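Local coordinates for bifunctional protein PutA (Bdellovibrio bacteriovorus, PDB 5UR2) that probably carries out both steps of proline oxidation to glutamate, as a flavin-dependent proline dehydrogenase joined to an NAD-dependent glutamate semialdehyde dehydrogenase, at residues 362-367 with 377-382; 299-304 with 339-344; 951-954 with 959-962. All blocks are in the same frame, centred on the assembly; numbering follows the deposited sequence.

Contact 1 of 3, residues 362-367 with 377-382. With P5F (N-propargylglycine-modified flavin adenine dinucleotide), chain F.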
loop_
_atom_site.group_PDB
_atom_site.type_symbol
_atom_site.label_atom_id
_atom_site.label_comp_id
_atom_site.label_asym_id
_atom_site.label_seq_id
_atom_site.Cartn_x
_atom_site.Cartn_y
_atom_site.Cartn_z
ATOM N N ALA B 362 -8.959 53.834 -19.835
ATOM C CA ALA B 362 -7.918 53.611 -20.837
ATOM C C ALA B 362 -8.497 53.681 -22.247
ATOM O O ALA B 362 -7.947 54.351 -23.126
ATOM C CB ALA B 362 -7.241 52.261 -20.595
ATOM N N CYS B 363 -9.635 53.024 -22.472
ATOM C CA CYS B 363 -10.262 53.095 -23.783
ATOM C C CYS B 363 -10.572 54.541 -24.168
ATOM O O CYS B 363 -10.323 54.955 -25.307
ATOM C CB CYS B 363 -11.528 52.248 -23.800
ATOM S SG CYS B 363 -11.234 50.461 -23.708
ATOM N N MET B 364 -11.096 55.327 -23.227
ATOM C CA MET B 364 -11.444 56.710 -23.538
ATOM C C MET B 364 -10.228 57.481 -24.012
ATOM O O MET B 364 -10.302 58.230 -24.992
ATOM C CB MET B 364 -12.045 57.406 -22.319
ATOM C CG MET B 364 -13.418 56.920 -21.913
ATOM S SD MET B 364 -13.933 57.676 -20.360
ATOM C CE MET B 364 -15.534 56.904 -20.160
ATOM N N LEU B 365 -9.103 57.319 -23.311
ATOM C CA LEU B 365 -7.898 58.072 -23.639
ATOM C C LEU B 365 -7.312 57.612 -24.967
ATOM O O LEU B 365 -6.948 58.437 -25.818
ATOM C CB LEU B 365 -6.865 57.930 -22.514
ATOM C CG LEU B 365 -6.793 59.106 -21.543
ATOM C CD1 LEU B 365 -6.290 60.353 -22.243
ATOM C CD2 LEU B 365 -8.167 59.360 -20.970
ATOM N N TYR B 366 -7.235 56.292 -25.167
ATOM C CA TYR B 366 -6.722 55.759 -26.423
ATOM C C TYR B 366 -7.543 56.284 -27.595
ATOM O O TYR B 366 -6.991 56.648 -28.647
ATOM C CB TYR B 366 -6.739 54.223 -26.394
ATOM C CG TYR B 366 -5.820 53.583 -25.362
ATOM C CD1 TYR B 366 -4.608 54.165 -24.990
ATOM C CD2 TYR B 366 -6.197 52.410 -24.725
ATOM C CE1 TYR B 366 -3.774 53.560 -24.017
ATOM C CE2 TYR B 366 -5.386 51.810 -23.751
ATOM C CZ TYR B 366 -4.178 52.380 -23.405
ATOM O OH TYR B 366 -3.399 51.757 -22.439
ATOM N N ALA B 367 -8.866 56.368 -27.418
ATOM C CA ALA B 367 -9.696 56.982 -28.450
ATOM C C ALA B 367 -9.345 58.454 -28.626
ATOM O O ALA B 367 -9.272 58.953 -29.755
ATOM C CB ALA B 367 -11.180 56.815 -28.115
ATOM N N LEU B 377 -17.555 55.761 -30.204
ATOM C CA LEU B 377 -17.355 54.672 -29.263
ATOM C C LEU B 377 -18.691 54.089 -28.812
ATOM O O LEU B 377 -19.766 54.659 -29.025
ATOM C CB LEU B 377 -16.551 55.139 -28.056
ATOM C CG LEU B 377 -15.234 55.840 -28.366
ATOM C CD1 LEU B 377 -14.471 56.100 -27.061
ATOM C CD2 LEU B 377 -14.425 55.002 -29.331
ATOM N N GLU B 378 -18.609 52.921 -28.182
ATOM C CA GLU B 378 -19.771 52.327 -27.549
ATOM C C GLU B 378 -19.296 51.503 -26.367
ATOM O O GLU B 378 -18.358 50.703 -26.486
ATOM C CB GLU B 378 -20.552 51.457 -28.527
ATOM C CG GLU B 378 -21.847 50.955 -27.961
ATOM C CD GLU B 378 -22.680 50.249 -29.000
ATOM O OE1 GLU B 378 -23.176 50.942 -29.927
ATOM O OE2 GLU B 378 -22.849 49.014 -28.880
ATOM N N PHE B 379 -19.945 51.698 -25.230
ATOM C CA PHE B 379 -19.623 50.938 -24.042
ATOM C C PHE B 379 -20.794 50.033 -23.684
ATOM O O PHE B 379 -21.956 50.351 -23.966
ATOM C CB PHE B 379 -19.248 51.882 -22.893
ATOM C CG PHE B 379 -17.938 52.580 -23.110
ATOM C CD1 PHE B 379 -16.745 51.885 -22.964
ATOM C CD2 PHE B 379 -17.892 53.916 -23.471
ATOM C CE1 PHE B 379 -15.527 52.508 -23.180
ATOM C CE2 PHE B 379 -16.672 54.559 -23.683
ATOM C CZ PHE B 379 -15.490 53.852 -23.536
ATOM N N GLN B 380 -20.484 48.882 -23.086
ATOM C CA GLN B 380 -21.521 47.898 -22.792
ATOM C C GLN B 380 -21.323 47.318 -21.403
ATOM O O GLN B 380 -20.190 47.092 -20.963
ATOM C CB GLN B 380 -21.553 46.786 -23.862
ATOM C CG GLN B 380 -21.797 47.304 -25.288
ATOM C CD GLN B 380 -21.974 46.192 -26.328
ATOM O OE1 GLN B 380 -22.043 45.012 -25.985
ATOM N NE2 GLN B 380 -22.058 46.573 -27.603
ATOM N N MET B 381 -22.442 47.120 -20.707
ATOM C CA MET B 381 -22.466 46.567 -19.363
ATOM C C MET B 381 -23.701 45.695 -19.211
ATOM O O MET B 381 -24.689 45.861 -19.924
ATOM C CB MET B 381 -22.504 47.660 -18.293
ATOM C CG MET B 381 -21.290 48.543 -18.236
ATOM S SD MET B 381 -21.470 49.738 -16.901
ATOM C CE MET B 381 -20.030 50.751 -17.208
ATOM N N LEU B 382 -23.656 44.790 -18.236
ATOM C CA LEU B 382 -24.784 43.906 -17.992
ATOM C C LEU B 382 -25.907 44.661 -17.290
ATOM O O LEU B 382 -25.658 45.531 -16.446
ATOM C CB LEU B 382 -24.356 42.705 -17.156
ATOM C CG LEU B 382 -23.224 41.818 -17.669
ATOM C CD1 LEU B 382 -22.996 40.736 -16.652
ATOM C CD2 LEU B 382 -23.533 41.200 -19.026
HETATM P PA P5F F . -12.998 42.819 -14.365
HETATM O O1A P5F F . -12.075 44.044 -14.678
HETATM O O2A P5F F . -13.186 42.458 -12.977
HETATM O O5B P5F F . -12.527 41.505 -14.929
HETATM C C5B P5F F . -12.958 40.220 -14.499
HETATM C C4B P5F F . -12.518 39.186 -15.547
HETATM O O4B P5F F . -11.135 38.921 -15.532
HETATM C C3B P5F F . -13.149 37.826 -15.464
HETATM O O3B P5F F . -14.429 37.802 -15.967
HETATM C C2B P5F F . -12.218 36.995 -16.251
HETATM O O2B P5F F . -12.495 37.150 -17.600
HETATM C C1B P5F F . -10.896 37.607 -15.953
HETATM N N9A P5F F . -10.152 36.941 -14.915
HETATM C C8A P5F F . -10.541 36.705 -13.603
HETATM N N7A P5F F . -9.542 36.078 -12.969
HETATM C C5A P5F F . -8.463 35.896 -13.836
HETATM C C6A P5F F . -7.204 35.306 -13.739
HETATM N N6A P5F F . -6.761 34.724 -12.504
HETATM N N1A P5F F . -6.381 35.273 -14.804
HETATM C C2A P5F F . -6.750 35.812 -15.986
HETATM N N3A P5F F . -7.987 36.370 -16.121
HETATM C C4A P5F F . -8.846 36.435 -15.095
HETATM N N1 P5F F . -18.105 36.871 -21.784
HETATM C C2 P5F F . -17.822 35.860 -22.775
HETATM O O2 P5F F . -16.785 34.987 -22.536
HETATM N N3 P5F F . -18.591 35.772 -23.981
HETATM C C4 P5F F . -19.661 36.658 -24.257
HETATM O O4 P5F F . -20.370 36.515 -25.457
HETATM C C4X P5F F . -19.967 37.719 -23.208
HETATM N N5 P5F F . -21.129 38.598 -23.323
HETATM C C5X P5F F . -21.082 39.838 -22.523
HETATM C C6 P5F F . -21.884 41.027 -22.946
HETATM C C7 P5F F . -21.774 42.245 -22.230
HETATM C C7M P5F F . -22.590 43.441 -22.670
HETATM C C8 P5F F . -20.900 42.347 -21.106
HETATM C C8M P5F F . -20.755 43.628 -20.323
HETATM C C9 P5F F . -20.136 41.228 -20.700
HETATM C C9A P5F F . -20.248 39.942 -21.446
HETATM N N10 P5F F . -19.439 38.792 -21.037
HETATM C C10 P5F F . -19.200 37.788 -22.036
HETATM C "C1'" P5F F . -18.727 38.729 -19.737
HETATM C "C2'" P5F F . -17.380 39.452 -19.769
HETATM O "O2'" P5F F . -16.524 38.745 -20.583
HETATM C "C3'" P5F F . -16.725 39.656 -18.402
HETATM O "O3'" P5F F . -16.465 38.419 -17.853
HETATM C "C4'" P5F F . -17.557 40.440 -17.398
HETATM O "O4'" P5F F . -18.362 41.306 -18.121
HETATM C "C5'" P5F F . -16.759 41.141 -16.281
HETATM O "O5'" P5F F . -15.548 41.723 -16.722
HETATM P P P5F F . -14.973 43.166 -16.252
HETATM O O1P P5F F . -14.056 43.958 -17.261
HETATM O O2P P5F F . -16.306 43.854 -15.775
HETATM O O3P P5F F . -14.440 42.862 -14.729
HETATM C C21 P5F F . -22.889 36.690 -22.997
HETATM C C22 P5F F . -22.042 37.710 -23.255
HETATM C C23 P5F F . -22.939 35.443 -23.896
#

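Contact 2 of 3, residues 299-304 with 339-344. With P5F (N-propargylglycine-modified flavin adenine dinucleotide), chain F.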
loop_
_atom_site.group_PDB
_atom_site.type_symbol
_atom_site.label_atom_id
_atom_site.label_comp_id
_atom_site.label_asym_id
_atom_site.label_seq_id
_atom_site.Cartn_x
_atom_site.Cartn_y
_atom_site.Cartn_z
ATOM N N VAL B 299 -16.780 44.371 -33.362
ATOM C CA VAL B 299 -16.216 43.453 -32.384
ATOM C C VAL B 299 -16.633 43.921 -30.997
ATOM O O VAL B 299 -16.331 45.053 -30.599
ATOM C CB VAL B 299 -14.688 43.369 -32.480
ATOM C CG1 VAL B 299 -14.152 42.523 -31.336
ATOM C CG2 VAL B 299 -14.286 42.766 -33.794
ATOM N N ARG B 300 -17.345 43.072 -30.264
ATOM C CA ARG B 300 -17.644 43.368 -28.865
ATOM C C ARG B 300 -16.526 42.773 -28.022
ATOM O O ARG B 300 -16.427 41.549 -27.881
ATOM C CB ARG B 300 -18.997 42.807 -28.436
ATOM C CG ARG B 300 -19.275 43.030 -26.958
ATOM C CD ARG B 300 -20.379 42.136 -26.462
ATOM N NE ARG B 300 -21.664 42.436 -27.087
ATOM C CZ ARG B 300 -22.688 41.588 -27.081
ATOM N NH1 ARG B 300 -22.552 40.394 -26.496
ATOM N NH2 ARG B 300 -23.829 41.923 -27.665
ATOM N N LEU B 301 -15.681 43.629 -27.467
ATOM C CA LEU B 301 -14.505 43.165 -26.746
ATOM C C LEU B 301 -14.885 42.973 -25.278
ATOM O O LEU B 301 -15.325 43.921 -24.618
ATOM C CB LEU B 301 -13.362 44.161 -26.915
ATOM C CG LEU B 301 -11.990 43.760 -26.381
ATOM C CD1 LEU B 301 -11.428 42.527 -27.098
ATOM C CD2 LEU B 301 -11.033 44.950 -26.491
ATOM N N VAL B 302 -14.786 41.732 -24.795
ATOM C CA VAL B 302 -15.066 41.396 -23.406
ATOM C C VAL B 302 -13.791 40.815 -22.813
ATOM O O VAL B 302 -12.805 40.610 -23.512
ATOM C CB VAL B 302 -16.241 40.401 -23.257
ATOM C CG1 VAL B 302 -17.444 40.857 -24.061
ATOM C CG2 VAL B 302 -15.831 38.990 -23.699
ATOM N N LYS B 303 -13.815 40.542 -21.510
ATOM C CA LYS B 303 -12.689 39.798 -20.950
ATOM C C LYS B 303 -12.910 38.289 -21.066
ATOM O O LYS B 303 -12.099 37.600 -21.689
ATOM C CB LYS B 303 -12.402 40.249 -19.514
ATOM C CG LYS B 303 -11.786 41.631 -19.567
ATOM C CD LYS B 303 -11.461 42.248 -18.254
ATOM C CE LYS B 303 -11.120 43.729 -18.492
ATOM N NZ LYS B 303 -10.929 44.486 -17.242
ATOM N N GLY B 304 -14.025 37.776 -20.544
ATOM C CA GLY B 304 -14.348 36.362 -20.706
ATOM C C GLY B 304 -15.128 35.770 -19.546
ATOM O O GLY B 304 -14.852 36.090 -18.387
ATOM N N LYS B 339 -6.649 49.175 -28.163
ATOM C CA LYS B 339 -5.874 50.148 -28.927
ATOM C C LYS B 339 -5.810 49.755 -30.401
ATOM O O LYS B 339 -5.980 50.608 -31.285
ATOM C CB LYS B 339 -4.465 50.293 -28.332
ATOM N N TYR B 340 -5.601 48.461 -30.684
ATOM C CA TYR B 340 -5.477 48.012 -32.069
ATOM C C TYR B 340 -6.770 48.248 -32.850
ATOM O O TYR B 340 -6.745 48.793 -33.960
ATOM C CB TYR B 340 -5.079 46.532 -32.117
ATOM C CG TYR B 340 -4.659 46.079 -33.504
ATOM C CD1 TYR B 340 -3.344 46.232 -33.937
ATOM C CD2 TYR B 340 -5.570 45.516 -34.378
ATOM C CE1 TYR B 340 -2.954 45.834 -35.203
ATOM C CE2 TYR B 340 -5.190 45.110 -35.648
ATOM C CZ TYR B 340 -3.884 45.280 -36.060
ATOM O OH TYR B 340 -3.514 44.865 -37.324
ATOM N N LEU B 341 -7.912 47.848 -32.282
ATOM C CA LEU B 341 -9.189 48.061 -32.955
ATOM C C LEU B 341 -9.452 49.550 -33.174
ATOM O O LEU B 341 -9.914 49.953 -34.247
ATOM C CB LEU B 341 -10.319 47.429 -32.139
ATOM C CG LEU B 341 -10.287 45.899 -32.006
ATOM C CD1 LEU B 341 -11.096 45.425 -30.810
ATOM C CD2 LEU B 341 -10.794 45.235 -33.279
ATOM N N LEU B 342 -9.163 50.387 -32.166
ATOM C CA LEU B 342 -9.328 51.828 -32.331
ATOM C C LEU B 342 -8.431 52.357 -33.443
ATOM O O LEU B 342 -8.865 53.163 -34.275
ATOM C CB LEU B 342 -9.019 52.541 -31.015
ATOM C CG LEU B 342 -10.074 52.348 -29.941
ATOM C CD1 LEU B 342 -9.572 52.937 -28.616
ATOM C CD2 LEU B 342 -11.395 53.001 -30.409
ATOM N N GLU B 343 -7.184 51.879 -33.486
ATOM C CA GLU B 343 -6.259 52.279 -34.537
ATOM C C GLU B 343 -6.809 51.984 -35.921
ATOM O O GLU B 343 -6.493 52.701 -36.880
ATOM C CB GLU B 343 -4.932 51.557 -34.344
ATOM C CG GLU B 343 -3.867 52.042 -35.259
ATOM C CD GLU B 343 -3.387 53.415 -34.853
ATOM O OE1 GLU B 343 -3.022 53.589 -33.661
ATOM O OE2 GLU B 343 -3.393 54.309 -35.727
ATOM N N ASN B 344 -7.698 50.996 -36.027
ATOM C CA ASN B 344 -8.243 50.532 -37.296
ATOM C C ASN B 344 -9.747 50.748 -37.370
ATOM O O ASN B 344 -10.448 50.025 -38.084
ATOM C CB ASN B 344 -7.934 49.051 -37.516
ATOM C CG ASN B 344 -6.470 48.792 -37.818
ATOM O OD1 ASN B 344 -6.053 48.943 -38.956
ATOM N ND2 ASN B 344 -5.704 48.327 -36.822
HETATM P PA P5F F . -12.998 42.819 -14.365
HETATM O O1A P5F F . -12.075 44.044 -14.678
HETATM O O2A P5F F . -13.186 42.458 -12.977
HETATM O O5B P5F F . -12.527 41.505 -14.929
HETATM C C5B P5F F . -12.958 40.220 -14.499
HETATM C C4B P5F F . -12.518 39.186 -15.547
HETATM O O4B P5F F . -11.135 38.921 -15.532
HETATM C C3B P5F F . -13.149 37.826 -15.464
HETATM O O3B P5F F . -14.429 37.802 -15.967
HETATM C C2B P5F F . -12.218 36.995 -16.251
HETATM O O2B P5F F . -12.495 37.150 -17.600
HETATM C C1B P5F F . -10.896 37.607 -15.953
HETATM N N9A P5F F . -10.152 36.941 -14.915
HETATM C C8A P5F F . -10.541 36.705 -13.603
HETATM N N7A P5F F . -9.542 36.078 -12.969
HETATM C C5A P5F F . -8.463 35.896 -13.836
HETATM C C6A P5F F . -7.204 35.306 -13.739
HETATM N N6A P5F F . -6.761 34.724 -12.504
HETATM N N1A P5F F . -6.381 35.273 -14.804
HETATM C C2A P5F F . -6.750 35.812 -15.986
HETATM N N3A P5F F . -7.987 36.370 -16.121
HETATM C C4A P5F F . -8.846 36.435 -15.095
HETATM N N1 P5F F . -18.105 36.871 -21.784
HETATM C C2 P5F F . -17.822 35.860 -22.775
HETATM O O2 P5F F . -16.785 34.987 -22.536
HETATM N N3 P5F F . -18.591 35.772 -23.981
HETATM C C4 P5F F . -19.661 36.658 -24.257
HETATM O O4 P5F F . -20.370 36.515 -25.457
HETATM C C4X P5F F . -19.967 37.719 -23.208
HETATM N N5 P5F F . -21.129 38.598 -23.323
HETATM C C5X P5F F . -21.082 39.838 -22.523
HETATM C C6 P5F F . -21.884 41.027 -22.946
HETATM C C7 P5F F . -21.774 42.245 -22.230
HETATM C C7M P5F F . -22.590 43.441 -22.670
HETATM C C8 P5F F . -20.900 42.347 -21.106
HETATM C C8M P5F F . -20.755 43.628 -20.323
HETATM C C9 P5F F . -20.136 41.228 -20.700
HETATM C C9A P5F F . -20.248 39.942 -21.446
HETATM N N10 P5F F . -19.439 38.792 -21.037
HETATM C C10 P5F F . -19.200 37.788 -22.036
HETATM C "C1'" P5F F . -18.727 38.729 -19.737
HETATM C "C2'" P5F F . -17.380 39.452 -19.769
HETATM O "O2'" P5F F . -16.524 38.745 -20.583
HETATM C "C3'" P5F F . -16.725 39.656 -18.402
HETATM O "O3'" P5F F . -16.465 38.419 -17.853
HETATM C "C4'" P5F F . -17.557 40.440 -17.398
HETATM O "O4'" P5F F . -18.362 41.306 -18.121
HETATM C "C5'" P5F F . -16.759 41.141 -16.281
HETATM O "O5'" P5F F . -15.548 41.723 -16.722
HETATM P P P5F F . -14.973 43.166 -16.252
HETATM O O1P P5F F . -14.056 43.958 -17.261
HETATM O O2P P5F F . -16.306 43.854 -15.775
HETATM O O3P P5F F . -14.440 42.862 -14.729
HETATM C C21 P5F F . -22.889 36.690 -22.997
HETATM C C22 P5F F . -22.042 37.710 -23.255
HETATM C C23 P5F F . -22.939 35.443 -23.896
#

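Contact 3 of 3, residues 951-954 with 959-962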
loop_
_atom_site.group_PDB
_atom_site.type_symbol
_atom_site.label_atom_id
_atom_site.label_comp_id
_atom_site.label_asym_id
_atom_site.label_seq_id
_atom_site.Cartn_x
_atom_site.Cartn_y
_atom_site.Cartn_z
ATOM N N ILE B 951 -13.843 -10.792 -9.991
ATOM C CA ILE B 951 -13.087 -11.009 -8.763
ATOM C C ILE B 951 -11.619 -10.696 -9.042
ATOM O O ILE B 951 -11.081 -11.078 -10.087
ATOM C CB ILE B 951 -13.271 -12.437 -8.209
ATOM C CG1 ILE B 951 -12.508 -12.581 -6.880
ATOM C CG2 ILE B 951 -12.835 -13.473 -9.232
ATOM C CD1 ILE B 951 -13.226 -13.383 -5.803
ATOM N N GLY B 952 -10.985 -9.954 -8.125
ATOM C CA GLY B 952 -9.561 -9.677 -8.180
ATOM C C GLY B 952 -9.103 -8.693 -9.243
ATOM O O GLY B 952 -7.891 -8.565 -9.461
ATOM N N SER B 953 -10.022 -7.990 -9.912
ATOM C CA SER B 953 -9.677 -7.095 -11.018
ATOM C C SER B 953 -10.142 -5.682 -10.687
ATOM O O SER B 953 -11.319 -5.352 -10.856
ATOM C CB SER B 953 -10.304 -7.571 -12.331
ATOM O OG SER B 953 -9.966 -6.715 -13.408
ATOM N N LYS B 954 -9.224 -4.852 -10.207
ATOM C CA LYS B 954 -9.452 -3.425 -10.032
ATOM C C LYS B 954 -8.339 -2.701 -10.803
ATOM O O LYS B 954 -7.343 -2.271 -10.216
ATOM C CB LYS B 954 -9.472 -3.081 -8.548
ATOM C CG LYS B 954 -10.069 -1.732 -8.237
ATOM C CD LYS B 954 -11.492 -1.622 -8.756
ATOM C CE LYS B 954 -12.283 -0.576 -7.959
ATOM N NZ LYS B 954 -13.561 -0.226 -8.679
ATOM N N ASP B 959 -3.956 -1.646 -6.101
ATOM C CA ASP B 959 -3.899 -3.062 -5.733
ATOM C C ASP B 959 -3.666 -3.970 -6.929
ATOM O O ASP B 959 -3.412 -5.163 -6.739
ATOM C CB ASP B 959 -5.195 -3.511 -5.010
ATOM C CG ASP B 959 -5.413 -2.785 -3.675
ATOM O OD1 ASP B 959 -4.412 -2.467 -2.985
ATOM O OD2 ASP B 959 -6.584 -2.486 -3.342
ATOM N N TYR B 960 -3.741 -3.444 -8.155
ATOM C CA TYR B 960 -3.885 -4.321 -9.318
ATOM C C TYR B 960 -2.610 -5.112 -9.615
ATOM O O TYR B 960 -2.661 -6.332 -9.821
ATOM C CB TYR B 960 -4.293 -3.519 -10.541
ATOM C CG TYR B 960 -4.573 -4.400 -11.724
ATOM C CD1 TYR B 960 -5.723 -5.187 -11.764
ATOM C CD2 TYR B 960 -3.700 -4.463 -12.785
ATOM C CE1 TYR B 960 -6.004 -6.007 -12.841
ATOM C CE2 TYR B 960 -3.970 -5.281 -13.886
ATOM C CZ TYR B 960 -5.123 -6.053 -13.900
ATOM O OH TYR B 960 -5.398 -6.872 -14.962
ATOM N N LEU B 961 -1.463 -4.432 -9.662
ATOM C CA LEU B 961 -0.213 -5.082 -10.044
ATOM C C LEU B 961 0.151 -6.240 -9.110
ATOM O O LEU B 961 0.735 -7.240 -9.562
ATOM C CB LEU B 961 0.914 -4.048 -10.069
ATOM C CG LEU B 961 2.234 -4.499 -10.681
ATOM C CD1 LEU B 961 1.973 -5.012 -12.107
ATOM C CD2 LEU B 961 3.243 -3.344 -10.658
ATOM N N LYS B 962 -0.195 -6.135 -7.821
ATOM C CA LYS B 962 0.123 -7.183 -6.851
ATOM C C LYS B 962 -0.569 -8.510 -7.151
ATOM O O LYS B 962 -0.081 -9.568 -6.720
ATOM C CB LYS B 962 -0.254 -6.720 -5.440
ATOM C CG LYS B 962 0.571 -5.519 -4.940
ATOM C CD LYS B 962 0.027 -5.036 -3.609
ATOM C CE LYS B 962 0.820 -3.881 -3.077
ATOM N NZ LYS B 962 0.399 -3.525 -1.698
HETATM O O HOH W 1 -7.981 -7.224 -15.312
HETATM O O HOH W 2 -6.362 -1.507 -7.675
#

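Contact 1 of 3, residues 362-367 with 377-382
Ala-367 on helix 357-369 meets the forked end of Leu-377, and this is the tight part of the contact: CB of Ala-367 lies 3.5 Å from CD1 of Leu-377 and 3.9 Å from its CD2, so one methyl sits against both branches. The looser part is round Phe-379, whose ring tip reaches the helix one turn back. There CB of Cys-363 comes to the ring edge, near its plane, 4.1 Å from CE1 of Phe-379. From the next residue, CG of Met-364 approaches CZ of Phe-379 at 4.0 Å, the two side chains crossing obliquely. Phe-379 has CG anti to its carbonyl carbon (chi1 -69°), which sends the ring out from the strand to the helix. All five touching residues are buried, and the contact has no solvent side and no hydrogen bond across it.

Glu-378, Gln-380 and Leu-382 turn to the barrel interior, whereas Met-381 packs outward on helix 387-395. Gln-380 NE2 donates to Glu-378 OE2 at 2.9 Å, on the lone pair anti to the other carboxylate oxygen, while Arg-399 and Arg-401 form salt bridges with that carboxylate. Farther along, CD2 of Leu-382 packs 3.5 Å from C8 of the modified flavin, and the backbone at Met-381 borders its C8M methyl.

The arrangement is a beta-alpha-beta unit of the proline dehydrogenase TIM barrel: helix 357-369 follows strand 349-353 and packs on the outside of strand 379-382. Helix 327-343 adds Ala-338 and Leu-342 to one flank, while Ile-393 of helix 387-395 and the edge-to-face ring of Tyr-398 complete the surroundings.

Contact 2 of 3, residues 299-304 with 339-344
Strand 298-302 and the last turns of helix 327-343 come nearest at Val-299 and Leu-341, whose CA atoms are 8.4 Å apart, a spacing bridged by side chains alone. Leu-341 carries the contact with both methyls: CD1 lies 4.2 Å from CG1 of Val-299 and 4.3 Å from CD2 of Leu-301, and CD2 lies 4.3 Å from CG2 of Val-299. Val-299 and Leu-301 both point to the helix, and Leu-341 reaches the pair with CG anti to its carbonyl carbon (chi1 -65°). All three are buried, and the touch is wholly apolar.

This is the helix-on-strand layer of a TIM barrel. Residues facing the helix form the outer layer, while Arg-300 and Val-302, between and beyond them, turn to the barrel interior and the modified flavin. The guanidinium of Arg-300 lies obliquely to the flavin, NH1 3.7 Å from C6, and is held by Asp-239 and Ser-196. CB of Val-302 comes 3.2 Å from the ribityl O2'.

Past the strand end, Lys-303 stretches along the diphosphate, its NZ donating to O1A at 2.8 Å and weakly to O1P, with Asp-331 as salt-bridge partner. Gly-304 O accepts a bond from O2B of the adenosine ribose. At the helix end, Asn-344 ND2 bonds back to Tyr-340 O at 3.1 Å from above the carbonyl plane, and lies over one face of the Tyr-340 ring, offset toward its rim.

Contact 3 of 3, residues 951-954 with 959-962
Tyr-960 lays its CB and the near side of its ring against the carbonyl of Lys-954, with O of Lys-954 3.3 Å from CB of Tyr-960. The same oxygen stays close to CG and CD1, oblique to the ring, as the aromatic extends past the backbone toward Ser-953. CG of Tyr-960 is anti to its backbone N (chi1 -175°), a setting that swings the ring out along the opposing backbone. Farther out, Ser-953 OG is 4.1 Å from CE1 of Tyr-960, again obliquely.

No direct hydrogen bond joins the two segments; two waters do that work. One links the hydroxyls, at 2.8 Å from Ser-953 OG and 2.6 Å from Tyr-960 OH, and Tyr-960 OH also bonds to the hydroxyl of Tyr-964. The other donates to Lys-954 O at 2.8 Å and accepts from Asp-959 N at 2.9 Å. The Lys-954 carbonyl is thus both bonded to water and packed beside the tyrosine.

The amine of Lys-954 leads away from the contact to the carbonyls of Pro-942, Gly-944 and Gly-925. Asp-959 faces the second subunit: its carboxylate forms a salt bridge with Lys-962 of that subunit and hydrogen bonds with its Tyr-627 and Tyr-629.

The two segments belong to the loop between strands 950-951 and 965-973 in the aldehyde dehydrogenase part of the chain. The side chain of Ser-953 is about 4 Å from that of Glu-746, a predicted active-site residue, so this water-bridged loop borders the probable dehydrogenase active site and the dimer interface together.

How the contacts relate
Contacts 1 and 2 are neighbours in one TIM barrel, their centres about 9 Å apart, and both pack a helix on the outside of a strand whose inner side borders the modified flavin. They meet directly: Leu-342 packs on Tyr-366, Ala-367 and Leu-377, while Gln-380 approaches Arg-300 on the inner side. Contact 3 lies on the opposite side of the chain's centre, about 61 Å and 56 Å from contacts 1 and 2 between centres, in the aldehyde dehydrogenase region. The chemistry changes accordingly: contacts 1 and 2 are apolar, between buried side chains, whereas contact 3, also largely buried but lying beside the second subunit, relies on backbone and bridging waters.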